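Side-chain contacts in alcohol dehydrogenase (Thermus sp., PDB 4CPD), which probably catalyses the NAD-dependent interconversion of alcohols and aldehydes or ketones as a zinc-containing, thermostable medium-chain dehydrogenase: residues 73-78 against 135-140; 173-178 against 247-252; 215-220 against 226-231. One frame throughout, in Å; residues are numbered along the deposited sequence.

Contact 1 of 3, residues 73-78 against 135-140; sequences QDLQPG and LRKLPP
No flat group lies between Leu-75 and its two partners, Leu-135 and Lys-137. The Asp-74 carboxylate stays off to one side, and the guanidinium of Arg-136 belongs to a side chain whose CB points away from 73-78. Its NH1 gives a hydrogen bond to Leu-135 O at 3.0 Å, the oxygen lying 16° out of the guanidinium plane and the donor standing above the carbonyl plane. NH1 also bonds to Val-133 O, while NE forms a salt bridge with Asp-300 of helix 295-307.

The CB of Leu-75 does not aim at 135-140, but CG anti to the carbonyl carbon (chi1 -62°) brings the forked end nearer: CD1 meets Leu-135 CD1 at 3.8 Å, the side chains crossing at about a right angle, and CD2 meets Lys-137 CG at 3.9 Å, those side chains running past each other in opposite directions. Farther along the lysine, CD comes to 4.3 Å from Asp-74 O. A bend at chi3 (77°) turns the rest of the chain, and NZ makes a long, weak ion pair with Asp-79. Both leucines pack on Val-81 of strand 80-82, which pairs antiparallel with 136-137 in the GroES-like domain.

With no hydrogen bond joining the two segments, the loop is held here by methyl and methylene contacts, and the lysine lends its stem to this apolar patch while its charge stays at the exposed margin.

Contact 2 of 3, residues 173-178 against 247-252; sequences AVIGAG and AATLSL. With NAD (nicotinamide-adenine-dinucleotide), chain G.
Ile-175 and Thr-249 are brought methyl to methyl by their first torsions. In Ile-175, CG2 is anti to the backbone N and CG1 anti to the carbonyl carbon (chi1 -67°); in Thr-249, OG1 sits between N and the carbonyl carbon (chi1 47°), which sends CG2 toward the isoleucine. The two CG2 methyls of Ile-175 and Thr-249 touch at 3.7 Å as the side chains slide past each other in opposite directions. Ile-175 CD1 reaches farther along the helix, 3.9 Å from Thr-249 O and 4.4 Å from Leu-252 CD2. The threonine's polar branch is used elsewhere: OG1 is hydrogen-bonded with Glu-242 OE1.

Just beyond Ile-175 the chain enters the GxGxxG turn of the Rossmann fold. Gly-176 CA lies 3.9 Å from NAD O4B, and the absence of a side chain at Gly-178 leaves room for the cofactor at O5B, with which a CB would collide.

Strand 171-175 runs between 195-200 and 239-242 in the parallel sheet, and Ile-175 carries its cover on to Val-244, Ala-253 and Met-256. Leu-250, on a different side of helix 247-256, packs against Leu-278 of the second subunit.

Contact 3 of 3, residues 215-220 against 226-231; sequences IPINAE and RRVRSE
Ile-215 and Ile-217, on an edge strand of the Rossmann sheet within this chain, receive Arg-227, Val-228 and Glu-231 of the helix that follows. Ile-217 CD1 touches both Arg-227 CG and Val-228 CG2, each at 3.7 Å; the valine crosses it at about a right angle. At the other end of the pair, Ile-215 CD1 butts against Glu-231 OE1 at 3.5 Å, and Ile-215 CG2 lies 3.8 Å from Arg-227 NH2.

Strand and helix run nearly antiparallel, at 157° with axes 10.1 Å apart, as in the first half of a beta-alpha-beta crossover, here leading to strand 239-242. Pro-216 points the other way, onto Leu-206 of helix 203-212, so the strand is covered on both faces.

A bend at chi2 (60°) brings the Arg-227 guanidinium beside Ile-215, where NH1 forms a salt bridge with Glu-231 OE2, modelled so short that its length is doubtful. Replacing Arg-227 by an alanine is likely to leave Ile-217 CD1 with less cover and Glu-231 OE2 without its arginine partner. Glu-231 OE1 has a second charged partner, Lys-195 on the adjoining strand. At the strand's end, Asn-218 OD1 accepts in its carbonyl plane from Glu-220 N at 3.1 Å, forming an Asx turn.

In the fold
From the N terminus, the chain first builds the GroES-like domain, where contact 1 brings 135-140 back to the loop of 73-78, closing a long excursion that holds the four-cysteine zinc site. It is complete before contact 2 opens at the end of strand 171-175. Contact 2 then closes around helix 179-190, strand 195-200, helix 203-212 and all of contact 3, which is nested inside it as a tight strand-to-helix return. Contacts 2 and 3 reach the same parallel sheet, one near its middle and one at its edge, their centres about 12 Å apart. Contact 1 lies on the opposite side of the chain's centre, about 37 Å from contact 2, centre to centre.

Contact 1 of 3, residues 73-78 against 135-140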
ATOM      1  N   GLN A  73     -31.081  15.149 -14.405  1.00 72.96           N
ATOM      2  CA  GLN A  73     -31.270  16.591 -14.169  1.00 72.83           C
ATOM      3  C   GLN A  73     -30.327  17.451 -15.038  1.00 71.74           C
ATOM      4  O   GLN A  73     -30.774  18.299 -15.813  1.00 70.59           O
ATOM      5  CB  GLN A  73     -31.071  16.897 -12.675  1.00 63.74           C
ATOM      6  N   ASP A  74     -29.031  17.161 -14.946  1.00 71.04           N
ATOM      7  CA  ASP A  74     -27.978  18.038 -15.440  1.00 64.56           C
ATOM      8  C   ASP A  74     -27.379  17.695 -16.796  1.00 58.89           C
ATOM      9  O   ASP A  74     -26.308  18.182 -17.112  1.00 64.14           O
ATOM     10  CB  ASP A  74     -26.862  18.094 -14.395  1.00 71.37           C
ATOM     11  CG  ASP A  74     -27.331  18.696 -13.078  1.00 73.94           C
ATOM     12  OD1 ASP A  74     -28.470  19.221 -13.042  1.00 71.47           O
ATOM     13  OD2 ASP A  74     -26.575  18.658 -12.082  1.00 70.98           O
ATOM     14  N   LEU A  75     -28.070  16.896 -17.602  1.00 57.69           N
ATOM     15  CA  LEU A  75     -27.652  16.606 -18.976  1.00 53.14           C
ATOM     16  C   LEU A  75     -28.839  16.720 -19.922  1.00 58.16           C
ATOM     17  O   LEU A  75     -29.909  16.163 -19.640  1.00 56.84           O
ATOM     18  CB  LEU A  75     -27.125  15.178 -19.066  1.00 52.34           C
ATOM     19  CG  LEU A  75     -25.898  14.789 -18.242  1.00 50.32           C
ATOM     20  CD1 LEU A  75     -25.625  13.308 -18.436  1.00 46.31           C
ATOM     21  CD2 LEU A  75     -24.671  15.597 -18.645  1.00 51.63           C
ATOM     22  N   GLN A  76     -28.645  17.421 -21.040  1.00 61.37           N
ATOM     23  CA  GLN A  76     -29.659  17.504 -22.098  1.00 61.42           C
ATOM     24  C   GLN A  76     -29.011  17.008 -23.391  1.00 58.49           C
ATOM     25  O   GLN A  76     -27.798  16.868 -23.436  1.00 53.40           O
ATOM     26  CB  GLN A  76     -30.165  18.935 -22.310  1.00 65.08           C
ATOM     27  CG  GLN A  76     -30.270  19.816 -21.091  1.00 68.89           C
ATOM     28  CD  GLN A  76     -29.766  21.217 -21.414  1.00 75.48           C
ATOM     29  OE1 GLN A  76     -30.482  22.006 -22.039  1.00 75.28           O
ATOM     30  NE2 GLN A  76     -28.507  21.513 -21.038  1.00 68.61           N
ATOM     31  N   PRO A  77     -29.816  16.779 -24.451  1.00 55.79           N
ATOM     32  CA  PRO A  77     -29.311  16.278 -25.736  1.00 56.54           C
ATOM     33  C   PRO A  77     -28.106  16.969 -26.398  1.00 58.26           C
ATOM     34  O   PRO A  77     -27.244  16.293 -26.961  1.00 66.23           O
ATOM     35  CB  PRO A  77     -30.547  16.337 -26.623  1.00 54.72           C
ATOM     36  CG  PRO A  77     -31.637  15.942 -25.667  1.00 53.23           C
ATOM     37  CD  PRO A  77     -31.281  16.618 -24.366  1.00 49.87           C
ATOM     38  N   GLY A  78     -27.979  18.276 -26.345  1.00 54.83           N
ATOM     39  CA  GLY A  78     -26.796  18.853 -27.031  1.00 59.65           C
ATOM     40  C   GLY A  78     -25.405  18.488 -26.497  1.00 53.91           C
ATOM     41  O   GLY A  78     -24.410  18.543 -27.229  1.00 49.71           O
ATOM     42  N   LEU A 135     -21.122   9.934 -16.170  1.00 38.76           N
ATOM     43  CA  LEU A 135     -20.782  10.905 -17.232  1.00 39.01           C
ATOM     44  C   LEU A 135     -20.354  12.251 -16.675  1.00 41.61           C
ATOM     45  O   LEU A 135     -20.723  12.629 -15.549  1.00 35.74           O
ATOM     46  CB  LEU A 135     -21.963  11.145 -18.163  1.00 42.41           C
ATOM     47  CG  LEU A 135     -22.369  10.080 -19.180  1.00 47.12           C
ATOM     48  CD1 LEU A 135     -23.492  10.567 -20.092  1.00 45.96           C
ATOM     49  CD2 LEU A 135     -21.179   9.624 -20.011  1.00 46.80           C
ATOM     50  N   ARG A 136     -19.562  12.975 -17.478  1.00 45.37           N
ATOM     51  CA  ARG A 136     -19.263  14.386 -17.201  1.00 43.82           C
ATOM     52  C   ARG A 136     -19.420  15.238 -18.448  1.00 41.83           C
ATOM     53  O   ARG A 136     -18.930  14.858 -19.526  1.00 31.06           O
ATOM     54  CB  ARG A 136     -17.847  14.558 -16.660  1.00 44.07           C
ATOM     55  CG  ARG A 136     -17.602  13.914 -15.318  1.00 42.81           C
ATOM     56  CD  ARG A 136     -18.441  14.558 -14.241  1.00 43.44           C
ATOM     57  NE  ARG A 136     -18.069  14.089 -12.917  1.00 49.53           N
ATOM     58  CZ  ARG A 136     -18.362  12.885 -12.417  1.00 49.74           C
ATOM     59  NH1 ARG A 136     -19.025  11.976 -13.107  1.00 44.65           N
ATOM     60  NH2 ARG A 136     -17.974  12.588 -11.198  1.00 54.56           N
ATOM     61  N   LYS A 137     -20.120  16.371 -18.275  1.00 43.57           N
ATOM     62  CA  LYS A 137     -20.134  17.453 -19.256  1.00 45.50           C
ATOM     63  C   LYS A 137     -18.710  17.886 -19.463  1.00 41.16           C
ATOM     64  O   LYS A 137     -17.967  17.951 -18.506  1.00 42.42           O
ATOM     65  CB  LYS A 137     -20.918  18.658 -18.739  1.00 52.49           C
ATOM     66  CG  LYS A 137     -22.402  18.689 -19.089  1.00 60.19           C
ATOM     67  CD  LYS A 137     -22.957  20.125 -19.065  1.00 69.20           C
ATOM     68  CE  LYS A 137     -22.557  20.936 -20.315  1.00 69.41           C
ATOM     69  NZ  LYS A 137     -23.522  22.029 -20.674  1.00 67.21           N
ATOM     70  N   LEU A 138     -18.322  18.150 -20.703  1.00 42.49           N
ATOM     71  CA  LEU A 138     -17.032  18.786 -20.999  1.00 43.95           C
ATOM     72  C   LEU A 138     -17.054  20.244 -20.602  1.00 46.65           C
ATOM     73  O   LEU A 138     -18.043  20.944 -20.837  1.00 38.97           O
ATOM     74  CB  LEU A 138     -16.680  18.694 -22.479  1.00 43.22           C
ATOM     75  CG  LEU A 138     -15.897  17.445 -22.859  1.00 47.63           C
ATOM     76  CD1 LEU A 138     -16.611  16.182 -22.428  1.00 46.25           C
ATOM     77  CD2 LEU A 138     -15.627  17.393 -24.345  1.00 50.46           C
ATOM     78  N   PRO A 139     -15.961  20.714 -19.978  1.00 55.69           N
ATOM     79  CA  PRO A 139     -15.866  22.151 -19.787  1.00 59.23           C
ATOM     80  C   PRO A 139     -15.832  22.852 -21.135  1.00 57.54           C
ATOM     81  O   PRO A 139     -15.353  22.274 -22.093  1.00 58.91           O
ATOM     82  CB  PRO A 139     -14.536  22.319 -19.055  1.00 60.71           C
ATOM     83  CG  PRO A 139     -14.310  21.026 -18.352  1.00 57.68           C
ATOM     84  CD  PRO A 139     -14.907  19.981 -19.247  1.00 55.58           C
ATOM     85  N   PRO A 140     -16.301  24.106 -21.190  1.00 66.21           N
ATOM     86  CA  PRO A 140     -16.619  24.763 -22.470  1.00 71.13           C
ATOM     87  C   PRO A 140     -15.459  24.869 -23.496  1.00 68.45           C
ATOM     88  O   PRO A 140     -15.705  24.883 -24.699  1.00 62.37           O
ATOM     89  CB  PRO A 140     -17.130  26.152 -22.035  1.00 72.19           C
ATOM     90  CG  PRO A 140     -16.606  26.362 -20.647  1.00 68.29           C
ATOM     91  CD  PRO A 140     -16.489  25.004 -20.033  1.00 66.15           C
TER

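Contact 2 of 3, residues 173-178 against 247-252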
ATOM      1  N   ALA A 173       9.940   6.483 -10.989  1.00 42.60           N
ATOM      2  CA  ALA A 173      10.235   5.606 -12.112  1.00 46.84           C
ATOM      3  C   ALA A 173       8.944   5.060 -12.694  1.00 50.35           C
ATOM      4  O   ALA A 173       8.079   4.637 -11.949  1.00 57.90           O
ATOM      5  CB  ALA A 173      11.130   4.469 -11.673  1.00 47.13           C
ATOM      6  N   VAL A 174       8.820   5.060 -14.018  1.00 50.11           N
ATOM      7  CA  VAL A 174       7.627   4.529 -14.685  1.00 47.52           C
ATOM      8  C   VAL A 174       8.066   3.379 -15.550  1.00 48.44           C
ATOM      9  O   VAL A 174       8.916   3.546 -16.408  1.00 46.86           O
ATOM     10  CB  VAL A 174       6.963   5.569 -15.592  1.00 47.06           C
ATOM     11  CG1 VAL A 174       5.726   5.003 -16.255  1.00 46.81           C
ATOM     12  CG2 VAL A 174       6.634   6.820 -14.800  1.00 47.98           C
ATOM     13  N   ILE A 175       7.483   2.211 -15.327  1.00 49.30           N
ATOM     14  CA  ILE A 175       7.870   1.013 -16.060  1.00 49.86           C
ATOM     15  C   ILE A 175       6.780   0.748 -17.081  1.00 52.02           C
ATOM     16  O   ILE A 175       5.636   0.429 -16.725  1.00 50.17           O
ATOM     17  CB  ILE A 175       8.064  -0.197 -15.114  1.00 51.66           C
ATOM     18  CG1 ILE A 175       9.281   0.028 -14.209  1.00 54.12           C
ATOM     19  CG2 ILE A 175       8.269  -1.481 -15.887  1.00 47.35           C
ATOM     20  CD1 ILE A 175       9.312  -0.870 -12.989  1.00 55.45           C
ATOM     21  N   GLY A 176       7.149   0.894 -18.351  1.00 51.75           N
ATOM     22  CA  GLY A 176       6.192   0.843 -19.444  1.00 53.16           C
ATOM     23  C   GLY A 176       5.993   2.231 -20.014  1.00 51.75           C
ATOM     24  O   GLY A 176       5.443   3.112 -19.361  1.00 48.11           O
ATOM     25  N   ALA A 177       6.456   2.417 -21.244  1.00 52.30           N
ATOM     26  CA  ALA A 177       6.294   3.675 -21.969  1.00 47.86           C
ATOM     27  C   ALA A 177       5.219   3.595 -23.060  1.00 45.60           C
ATOM     28  O   ALA A 177       5.243   4.359 -24.002  1.00 51.12           O
ATOM     29  CB  ALA A 177       7.620   4.088 -22.579  1.00 45.69           C
ATOM     30  N   GLY A 178       4.275   2.673 -22.926  1.00 44.07           N
ATOM     31  CA  GLY A 178       3.053   2.710 -23.717  1.00 40.26           C
ATOM     32  C   GLY A 178       2.166   3.865 -23.271  1.00 41.71           C
ATOM     33  O   GLY A 178       2.540   4.656 -22.382  1.00 42.15           O
ATOM     34  N   ALA A 247       4.766 -10.496 -13.284  1.00 69.09           N
ATOM     35  CA  ALA A 247       5.732 -10.691 -12.205  1.00 71.96           C
ATOM     36  C   ALA A 247       7.110 -10.143 -12.503  1.00 69.07           C
ATOM     37  O   ALA A 247       7.828  -9.730 -11.585  1.00 73.05           O
ATOM     38  CB  ALA A 247       5.847 -12.159 -11.854  1.00 74.78           C
ATOM     39  N   ALA A 248       7.506 -10.167 -13.764  1.00 64.31           N
ATOM     40  CA  ALA A 248       8.831  -9.673 -14.110  1.00 65.48           C
ATOM     41  C   ALA A 248       8.954  -8.197 -13.704  1.00 65.29           C
ATOM     42  O   ALA A 248       9.809  -7.820 -12.891  1.00 60.35           O
ATOM     43  CB  ALA A 248       9.092  -9.853 -15.591  1.00 64.71           C
ATOM     44  N   THR A 249       8.050  -7.376 -14.229  1.00 63.71           N
ATOM     45  CA  THR A 249       8.083  -5.936 -13.983  1.00 59.84           C
ATOM     46  C   THR A 249       7.721  -5.545 -12.533  1.00 63.40           C
ATOM     47  O   THR A 249       8.203  -4.529 -12.018  1.00 57.58           O
ATOM     48  CB  THR A 249       7.177  -5.186 -14.967  1.00 57.80           C
ATOM     49  OG1 THR A 249       5.896  -5.828 -15.060  1.00 62.70           O
ATOM     50  CG2 THR A 249       7.812  -5.157 -16.325  1.00 56.56           C
ATOM     51  N   LEU A 250       6.881  -6.343 -11.876  1.00 60.60           N
ATOM     52  CA  LEU A 250       6.554  -6.083 -10.472  1.00 60.75           C
ATOM     53  C   LEU A 250       7.750  -6.297  -9.534  1.00 62.53           C
ATOM     54  O   LEU A 250       7.951  -5.526  -8.599  1.00 59.72           O
ATOM     55  CB  LEU A 250       5.351  -6.922 -10.023  1.00 61.56           C
ATOM     56  CG  LEU A 250       4.012  -6.478 -10.645  1.00 64.23           C
ATOM     57  CD1 LEU A 250       2.915  -7.546 -10.536  1.00 61.52           C
ATOM     58  CD2 LEU A 250       3.540  -5.178 -10.019  1.00 64.02           C
ATOM     59  N   SER A 251       8.535  -7.341  -9.782  1.00 66.32           N
ATOM     60  CA  SER A 251       9.723  -7.620  -8.969  1.00 68.45           C
ATOM     61  C   SER A 251      10.742  -6.520  -9.196  1.00 60.53           C
ATOM     62  O   SER A 251      11.440  -6.069  -8.277  1.00 55.05           O
ATOM     63  CB  SER A 251      10.325  -8.970  -9.354  1.00 72.52           C
ATOM     64  OG  SER A 251       9.304  -9.939  -9.506  1.00 80.95           O
ATOM     65  N   LEU A 252      10.792  -6.090 -10.446  1.00 56.99           N
ATOM     66  CA  LEU A 252      11.632  -4.986 -10.837  1.00 58.99           C
ATOM     67  C   LEU A 252      11.264  -3.720 -10.074  1.00 54.54           C
ATOM     68  O   LEU A 252      12.132  -3.061  -9.508  1.00 55.71           O
ATOM     69  CB  LEU A 252      11.500  -4.753 -12.335  1.00 65.01           C
ATOM     70  CG  LEU A 252      12.710  -4.086 -12.969  1.00 70.06           C
ATOM     71  CD1 LEU A 252      13.931  -5.011 -12.954  1.00 74.22           C
ATOM     72  CD2 LEU A 252      12.345  -3.682 -14.385  1.00 69.95           C
TER
HETATM   73  PA  NAD G1407       0.462  -1.261 -24.304  1.00 77.42           P
HETATM   74  O1A NAD G1407       0.113  -0.461 -25.561  1.00 63.81           O
HETATM   75  O2A NAD G1407       0.568  -2.781 -24.391  1.00 70.53           O
HETATM   76  O5B NAD G1407       1.798  -0.724 -23.565  1.00 72.90           O
HETATM   77  C5B NAD G1407       2.679  -1.625 -22.895  1.00 77.42           C
HETATM   78  C4B NAD G1407       4.110  -1.099 -22.962  1.00 84.55           C
HETATM   79  O4B NAD G1407       4.938  -1.817 -22.038  1.00 78.98           O
HETATM   80  C3B NAD G1407       4.704  -1.285 -24.363  1.00 82.18           C
HETATM   81  O3B NAD G1407       5.433  -0.135 -24.822  1.00 69.96           O
HETATM   82  C2B NAD G1407       5.659  -2.432 -24.196  1.00 84.70           C
HETATM   83  O2B NAD G1407       6.751  -2.357 -25.117  1.00 82.42           O
HETATM   84  C1B NAD G1407       6.092  -2.245 -22.756  1.00 82.81           C
HETATM   85  N9A NAD G1407       6.610  -3.505 -22.220  1.00 90.34           N
HETATM   86  C8A NAD G1407       6.049  -4.717 -22.407  1.00 87.86           C
HETATM   87  N7A NAD G1407       6.801  -5.652 -21.780  1.00 93.35           N
HETATM   88  C5A NAD G1407       7.846  -5.030 -21.185  1.00 88.69           C
HETATM   89  C6A NAD G1407       8.999  -5.429 -20.354  1.00 87.16           C
HETATM   90  N6A NAD G1407       9.155  -6.727 -20.050  1.00 85.40           N
HETATM   91  N1A NAD G1407       9.876  -4.483 -19.924  1.00 91.56           N
HETATM   92  C2A NAD G1407       9.709  -3.182 -20.234  1.00 88.34           C
HETATM   93  N3A NAD G1407       8.673  -2.749 -20.991  1.00 91.40           N
HETATM   94  C4A NAD G1407       7.725  -3.605 -21.482  1.00 91.79           C
HETATM   95  O3  NAD G1407      -0.648  -0.975 -23.156  1.00 82.45           O
HETATM   96  PN  NAD G1407      -1.174   0.443 -22.572  1.00 79.80           P
HETATM   97  O1N NAD G1407      -2.314   0.838 -23.491  1.00 64.02           O
HETATM   98  O2N NAD G1407      -0.012   1.374 -22.212  1.00 70.72           O
HETATM   99  O5D NAD G1407      -1.759  -0.037 -21.143  1.00 78.51           O
HETATM  100  C5D NAD G1407      -0.807  -0.227 -20.077  1.00 77.24           C
HETATM  101  C4D NAD G1407      -1.135  -1.351 -19.098  1.00 75.50           C
HETATM  102  O4D NAD G1407      -2.034  -0.832 -18.108  1.00 75.71           O
HETATM  103  C3D NAD G1407      -1.825  -2.562 -19.728  1.00 75.75           C
HETATM  104  O3D NAD G1407      -1.418  -3.740 -19.011  1.00 63.16           O
HETATM  105  C2D NAD G1407      -3.315  -2.250 -19.560  1.00 78.14           C
HETATM  106  O2D NAD G1407      -4.211  -3.389 -19.615  1.00 65.75           O
HETATM  107  C1D NAD G1407      -3.280  -1.557 -18.196  1.00 76.14           C
HETATM  108  N1N NAD G1407      -4.439  -0.689 -17.927  1.00 74.51           N
HETATM  109  C2N NAD G1407      -4.909  -0.773 -16.679  1.00 68.30           C
HETATM  110  C3N NAD G1407      -5.996  -0.024 -16.252  1.00 60.95           C
HETATM  111  C7N NAD G1407      -6.403  -0.207 -14.818  1.00 54.73           C
HETATM  112  O7N NAD G1407      -7.554  -0.023 -14.455  1.00 50.96           O
HETATM  113  N7N NAD G1407      -5.440  -0.560 -13.944  1.00 51.77           N
HETATM  114  C4N NAD G1407      -6.616   0.854 -17.156  1.00 63.70           C
HETATM  115  C5N NAD G1407      -6.118   0.936 -18.462  1.00 67.31           C
HETATM  116  C6N NAD G1407      -5.016   0.146 -18.831  1.00 74.09           C

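Contact 3 of 3, residues 215-220 against 226-231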
ATOM      1  N   ILE A 215      14.134  10.622 -18.326  1.00 62.11           N
ATOM      2  CA  ILE A 215      15.364   9.917 -18.683  1.00 59.32           C
ATOM      3  C   ILE A 215      15.018   8.488 -19.132  1.00 60.47           C
ATOM      4  O   ILE A 215      14.605   7.666 -18.314  1.00 57.49           O
ATOM      5  CB  ILE A 215      16.299   9.854 -17.483  1.00 55.09           C
ATOM      6  CG1 ILE A 215      16.749  11.261 -17.112  1.00 55.66           C
ATOM      7  CG2 ILE A 215      17.491   8.965 -17.777  1.00 57.01           C
ATOM      8  CD1 ILE A 215      17.504  11.362 -15.796  1.00 57.06           C
ATOM      9  N   PRO A 216      15.194   8.185 -20.431  1.00 62.21           N
ATOM     10  CA  PRO A 216      14.812   6.888 -20.966  1.00 61.86           C
ATOM     11  C   PRO A 216      15.849   5.863 -20.617  1.00 66.87           C
ATOM     12  O   PRO A 216      17.029   6.205 -20.497  1.00 70.06           O
ATOM     13  CB  PRO A 216      14.800   7.126 -22.465  1.00 60.86           C
ATOM     14  CG  PRO A 216      15.891   8.122 -22.658  1.00 60.23           C
ATOM     15  CD  PRO A 216      15.881   9.001 -21.445  1.00 61.46           C
ATOM     16  N   ILE A 217      15.396   4.626 -20.445  1.00 72.95           N
ATOM     17  CA  ILE A 217      16.240   3.499 -20.044  1.00 75.96           C
ATOM     18  C   ILE A 217      15.750   2.250 -20.775  1.00 86.71           C
ATOM     19  O   ILE A 217      14.619   1.794 -20.548  1.00 89.20           O
ATOM     20  CB  ILE A 217      16.156   3.239 -18.526  1.00 68.13           C
ATOM     21  CG1 ILE A 217      16.668   4.458 -17.741  1.00 72.10           C
ATOM     22  CG2 ILE A 217      16.938   1.990 -18.157  1.00 66.39           C
ATOM     23  CD1 ILE A 217      16.578   4.330 -16.226  1.00 70.81           C
ATOM     24  N   ASN A 218      16.586   1.701 -21.652  1.00 87.72           N
ATOM     25  CA  ASN A 218      16.219   0.484 -22.377  1.00 93.65           C
ATOM     26  C   ASN A 218      16.574  -0.768 -21.568  1.00 98.46           C
ATOM     27  O   ASN A 218      17.753  -1.047 -21.326  1.00101.46           O
ATOM     28  CB  ASN A 218      16.888   0.449 -23.755  1.00 96.21           C
ATOM     29  CG  ASN A 218      16.160  -0.464 -24.730  1.00 91.49           C
ATOM     30  OD1 ASN A 218      15.829  -1.600 -24.392  1.00 96.28           O
ATOM     31  ND2 ASN A 218      15.896   0.031 -25.941  1.00 88.37           N
ATOM     32  N   ALA A 219      15.551  -1.514 -21.150  1.00 97.79           N
ATOM     33  CA  ALA A 219      15.748  -2.688 -20.283  1.00103.03           C
ATOM     34  C   ALA A 219      16.377  -3.885 -20.996  1.00102.83           C
ATOM     35  O   ALA A 219      16.900  -4.786 -20.330  1.00 88.42           O
ATOM     36  CB  ALA A 219      14.433  -3.102 -19.649  1.00110.62           C
ATOM     37  N   GLU A 220      16.308  -3.893 -22.332  1.00103.13           N
ATOM     38  CA  GLU A 220      16.990  -4.904 -23.155  1.00 96.52           C
ATOM     39  C   GLU A 220      18.501  -4.662 -23.130  1.00 97.61           C
ATOM     40  O   GLU A 220      19.289  -5.612 -23.060  1.00 93.85           O
ATOM     41  CB  GLU A 220      16.502  -4.861 -24.613  1.00 92.60           C
ATOM     42  CG  GLU A 220      16.171  -6.217 -25.217  1.00 94.85           C
ATOM     43  CD  GLU A 220      14.671  -6.399 -25.374  1.00 98.28           C
ATOM     44  OE1 GLU A 220      14.130  -5.878 -26.370  1.00 81.35           O
ATOM     45  OE2 GLU A 220      14.032  -7.044 -24.507  1.00109.26           O
ATOM     46  N   ARG A 226      20.299  -0.883 -11.732  1.00 78.95           N
ATOM     47  CA  ARG A 226      21.625  -0.244 -11.498  1.00 76.60           C
ATOM     48  C   ARG A 226      21.582   1.229 -11.902  1.00 73.38           C
ATOM     49  O   ARG A 226      22.037   2.126 -11.194  1.00 63.00           O
ATOM     50  CB  ARG A 226      22.705  -0.958 -12.322  1.00 75.74           C
ATOM     51  N   ARG A 227      20.966   1.443 -13.050  1.00 75.89           N
ATOM     52  CA  ARG A 227      20.865   2.734 -13.692  1.00 74.82           C
ATOM     53  C   ARG A 227      19.937   3.692 -12.922  1.00 72.47           C
ATOM     54  O   ARG A 227      20.287   4.846 -12.630  1.00 70.77           O
ATOM     55  CB  ARG A 227      20.354   2.448 -15.104  1.00 79.63           C
ATOM     56  CG  ARG A 227      20.193   3.633 -16.022  1.00 84.72           C
ATOM     57  CD  ARG A 227      21.468   4.426 -16.303  1.00 84.60           C
ATOM     58  NE  ARG A 227      21.176   5.217 -17.505  1.00 84.49           N
ATOM     59  CZ  ARG A 227      21.023   6.543 -17.557  1.00 76.63           C
ATOM     60  NH1 ARG A 227      21.230   7.310 -16.491  1.00 68.74           N
ATOM     61  NH2 ARG A 227      20.699   7.110 -18.717  1.00 71.44           N
ATOM     62  N   VAL A 228      18.747   3.206 -12.598  1.00 66.30           N
ATOM     63  CA  VAL A 228      17.794   3.971 -11.813  1.00 65.09           C
ATOM     64  C   VAL A 228      18.412   4.376 -10.471  1.00 63.75           C
ATOM     65  O   VAL A 228      18.203   5.479  -9.955  1.00 67.01           O
ATOM     66  CB  VAL A 228      16.480   3.159 -11.586  1.00 69.98           C
ATOM     67  CG1 VAL A 228      15.623   3.771 -10.488  1.00 66.73           C
ATOM     68  CG2 VAL A 228      15.655   3.070 -12.870  1.00 71.49           C
ATOM     69  N   ARG A 229      19.171   3.477  -9.882  1.00 63.51           N
ATOM     70  CA  ARG A 229      19.727   3.769  -8.575  1.00 67.81           C
ATOM     71  C   ARG A 229      20.764   4.883  -8.646  1.00 69.42           C
ATOM     72  O   ARG A 229      20.722   5.817  -7.835  1.00 60.07           O
ATOM     73  CB  ARG A 229      20.287   2.507  -7.926  1.00 74.09           C
ATOM     74  CG  ARG A 229      19.195   1.653  -7.297  1.00 78.12           C
ATOM     75  CD  ARG A 229      19.743   0.530  -6.445  1.00 85.32           C
ATOM     76  NE  ARG A 229      18.685  -0.416  -6.081  1.00 91.78           N
ATOM     77  CZ  ARG A 229      18.877  -1.704  -5.771  1.00 96.16           C
ATOM     78  NH1 ARG A 229      20.100  -2.238  -5.767  1.00 94.15           N
ATOM     79  NH2 ARG A 229      17.835  -2.474  -5.466  1.00 96.83           N
ATOM     80  N   SER A 230      21.660   4.805  -9.635  1.00 73.10           N
ATOM     81  CA  SER A 230      22.683   5.846  -9.829  1.00 73.25           C
ATOM     82  C   SER A 230      22.054   7.225 -10.112  1.00 74.79           C
ATOM     83  O   SER A 230      22.567   8.263  -9.667  1.00 67.48           O
ATOM     84  CB  SER A 230      23.679   5.458 -10.931  1.00 73.78           C
ATOM     85  OG  SER A 230      23.060   4.727 -11.976  1.00 78.26           O
ATOM     86  N   GLU A 231      20.922   7.233 -10.808  1.00 67.87           N
ATOM     87  CA  GLU A 231      20.220   8.481 -11.062  1.00 67.21           C
ATOM     88  C   GLU A 231      19.533   9.078  -9.824  1.00 68.89           C
ATOM     89  O   GLU A 231      19.130  10.255  -9.840  1.00 62.57           O
ATOM     90  CB  GLU A 231      19.194   8.263 -12.164  1.00 70.12           C
ATOM     91  CG  GLU A 231      19.800   8.031 -13.539  1.00 70.69           C
ATOM     92  CD  GLU A 231      20.433   9.295 -14.146  1.00 71.11           C
ATOM     93  OE1 GLU A 231      20.139  10.430 -13.715  1.00 61.60           O
ATOM     94  OE2 GLU A 231      21.236   9.152 -15.089  1.00 79.49           O
TER